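Local coordinates for 4-hydroxythreonine-4-phosphate dehydrogenase (Legionella pneumophila subsp. pneumophila, PDB 6XMY), which probably catalyses the NAD(P)-dependent oxidation of 4-phosphooxy-L-threonine in the pathway to pyridoxine 5'-phosphate, using a divalent metal ion, at residues Leu181-Val186 with Glu226-Ala231. Numbering follows the deposited sequence. Where two conformers were deposited one is given.
Sequences LLIIKV and EIITPA
Ile183 and Ala231 meet at the tight part of this contact between helices 180-197 and 223-237. The alanine methyl sits against the branch point of the isoleucine, with Ala231 CB 3.8 Å from Ile183 CG2 and equally near its CB. Ile183 CG1 lies beside its own backbone N (chi1 -66°) and carries an extended arm whose end, CD1, reaches the preceding turn of the other helix. There CD1 lies 3.8 Å from Ile228 CG1, the two side chains crossing at about a right angle; in the conformer given, Ile227 CG2 lies more loosely at 4.1 Å from Ile183 CD1. A branched residue suits this place because one side chain serves two turns, CG2 at Ala231 and CD1 at Ile228. Alanine suits the facing position because its single methyl lets the backbones draw close: Ile184 and Ala231 have their CA atoms 5.9 Å apart. Ile184 contributes from the flank, its CG1 4.0 Å from Ala231 CB and also beside Ala231 O.

No hydrogen bond joins the two segments, so apolar packing carries their contact, although Ser180, just before 181-186, bonds through OG to Ile227 O. Away from this core the segments part: Leu181 and Glu226 are exposed, Thr229 partly so, and Lys185, also partly exposed, has its NZ held in a salt bridge by Glu149. Pro230 lacks an N-H for the usual helical bond, which fits the kink there after the wider turn at 226-228. Ile228 also packs on Leu210 and on Pro245 of strand 241-246. The axes of 181-186 and 226-231 approach to 9.0 Å and cross at -38°, close packing of neighbouring, roughly co-directed helices within the alpha/beta fold of the PdxA family, away from the NAD and zinc sites.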
loop_
_atom_site.group_PDB
_atom_site.type_symbol
_atom_site.label_atom_id
_atom_site.label_comp_id
_atom_site.label_asym_id
_atom_site.label_seq_id
_atom_site.Cartn_x
_atom_site.Cartn_y
_atom_site.Cartn_z
ATOM N N LEU A 181 -5.889 -20.173 -11.541
ATOM C CA LEU A 181 -4.819 -20.324 -10.559
ATOM C C LEU A 181 -4.486 -19.004 -9.881
ATOM O O LEU A 181 -4.248 -18.967 -8.670
ATOM C CB LEU A 181 -3.576 -20.909 -11.226
ATOM C CG LEU A 181 -3.540 -22.429 -11.361
ATOM C CD1 LEU A 181 -2.184 -22.882 -11.883
ATOM C CD2 LEU A 181 -3.831 -23.073 -10.013
ATOM N N LEU A 182 -4.465 -17.905 -10.638
ATOM C CA LEU A 182 -4.160 -16.616 -10.027
ATOM C C LEU A 182 -5.225 -16.227 -9.011
ATOM O O LEU A 182 -4.907 -15.780 -7.905
ATOM C CB LEU A 182 -4.012 -15.526 -11.091
ATOM C CG LEU A 182 -3.795 -14.113 -10.520
ATOM C CD1 LEU A 182 -2.459 -14.003 -9.793
ATOM C CD2 LEU A 182 -3.887 -13.079 -11.624
ATOM N N ILE A 183 -6.501 -16.402 -9.370
ATOM C CA ILE A 183 -7.590 -16.081 -8.448
ATOM C C ILE A 183 -7.465 -16.906 -7.176
ATOM O O ILE A 183 -7.603 -16.389 -6.059
ATOM C CB ILE A 183 -8.949 -16.307 -9.132
ATOM C CG1 ILE A 183 -9.140 -15.314 -10.282
ATOM C CG2 ILE A 183 -10.078 -16.177 -8.123
ATOM C CD1 ILE A 183 -10.350 -15.628 -11.122
ATOM N N ILE A 184 -7.192 -18.204 -7.332
ATOM C CA ILE A 184 -7.021 -19.083 -6.175
ATOM C C ILE A 184 -5.889 -18.590 -5.278
ATOM O O ILE A 184 -6.045 -18.482 -4.056
ATOM C CB ILE A 184 -6.795 -20.530 -6.642
ATOM C CG1 ILE A 184 -8.077 -21.085 -7.273
ATOM C CG2 ILE A 184 -6.344 -21.399 -5.471
ATOM C CD1 ILE A 184 -7.840 -22.271 -8.174
ATOM N N LYS A 185 -4.735 -18.285 -5.872
ATOM C CA LYS A 185 -3.579 -17.904 -5.071
ATOM C C LYS A 185 -3.806 -16.569 -4.380
ATOM O O LYS A 185 -3.425 -16.390 -3.216
ATOM C CB LYS A 185 -2.339 -17.859 -5.957
ATOM C CG LYS A 185 -1.872 -19.246 -6.358
ATOM C CD LYS A 185 -0.773 -19.188 -7.396
ATOM C CE LYS A 185 -0.290 -20.584 -7.753
ATOM N NZ LYS A 185 0.765 -20.550 -8.800
ATOM N N VAL A 186 -4.426 -15.620 -5.087
ATOM C CA VAL A 186 -4.744 -14.327 -4.489
ATOM C C VAL A 186 -5.692 -14.503 -3.312
ATOM O O VAL A 186 -5.481 -13.943 -2.227
ATOM C CB VAL A 186 -5.330 -13.380 -5.550
ATOM C CG1 VAL A 186 -6.047 -12.210 -4.888
ATOM C CG2 VAL A 186 -4.225 -12.896 -6.471
ATOM N N GLU A 226 -15.753 -19.713 -17.560
ATOM C CA GLU A 226 -14.561 -20.502 -17.850
ATOM C C GLU A 226 -13.454 -20.365 -16.810
ATOM O O GLU A 226 -12.640 -21.288 -16.674
ATOM C CB GLU A 226 -13.984 -20.104 -19.215
ATOM C CG GLU A 226 -14.931 -20.300 -20.401
ATOM C CD GLU A 226 -15.198 -21.759 -20.711
ATOM O OE1 GLU A 226 -14.462 -22.634 -20.200
ATOM O OE2 GLU A 226 -16.148 -22.032 -21.472
ATOM N N ILE A 227 -13.406 -19.257 -16.064
ATOM C CA ILE A 227 -12.250 -18.927 -15.227
ATOM C C ILE A 227 -12.654 -18.673 -13.779
ATOM O O ILE A 227 -12.118 -19.286 -12.849
ATOM C CB ILE A 227 -11.500 -17.698 -15.784
ATOM C CG1 ILE A 227 -10.969 -17.970 -17.192
ATOM C CG2 ILE A 227 -10.381 -17.277 -14.838
ATOM C CD1 ILE A 227 -9.792 -18.906 -17.229
ATOM N N ILE A 228 -13.587 -17.742 -13.572
ATOM C CA ILE A 228 -13.845 -17.258 -12.214
ATOM C C ILE A 228 -14.641 -18.267 -11.397
ATOM O O ILE A 228 -14.233 -18.652 -10.298
ATOM C CB ILE A 228 -14.487 -15.863 -12.215
ATOM C CG1 ILE A 228 -13.565 -14.872 -12.930
ATOM C CG2 ILE A 228 -14.765 -15.428 -10.777
ATOM C CD1 ILE A 228 -14.178 -13.495 -13.143
ATOM N N THR A 229 -15.789 -18.706 -11.904
ATOM C CA THR A 229 -16.568 -19.695 -11.168
ATOM C C THR A 229 -15.788 -20.967 -10.880
ATOM O O THR A 229 -15.862 -21.448 -9.738
ATOM C CB THR A 229 -17.919 -19.940 -11.855
ATOM O OG1 THR A 229 -18.752 -18.796 -11.648
ATOM C CG2 THR A 229 -18.598 -21.194 -11.295
ATOM N N PRO A 230 -15.031 -21.548 -11.821
ATOM C CA PRO A 230 -14.192 -22.699 -11.450
ATOM C C PRO A 230 -13.227 -22.397 -10.316
ATOM O O PRO A 230 -13.075 -23.220 -9.403
ATOM C CB PRO A 230 -13.480 -23.048 -12.765
ATOM C CG PRO A 230 -14.446 -22.610 -13.824
ATOM C CD PRO A 230 -15.036 -21.331 -13.283
ATOM N N ALA A 231 -12.576 -21.232 -10.343
ATOM C CA ALA A 231 -11.683 -20.861 -9.251
ATOM C C ALA A 231 -12.431 -20.760 -7.925
ATOM O O ALA A 231 -11.936 -21.220 -6.894
ATOM C CB ALA A 231 -10.988 -19.534 -9.565
#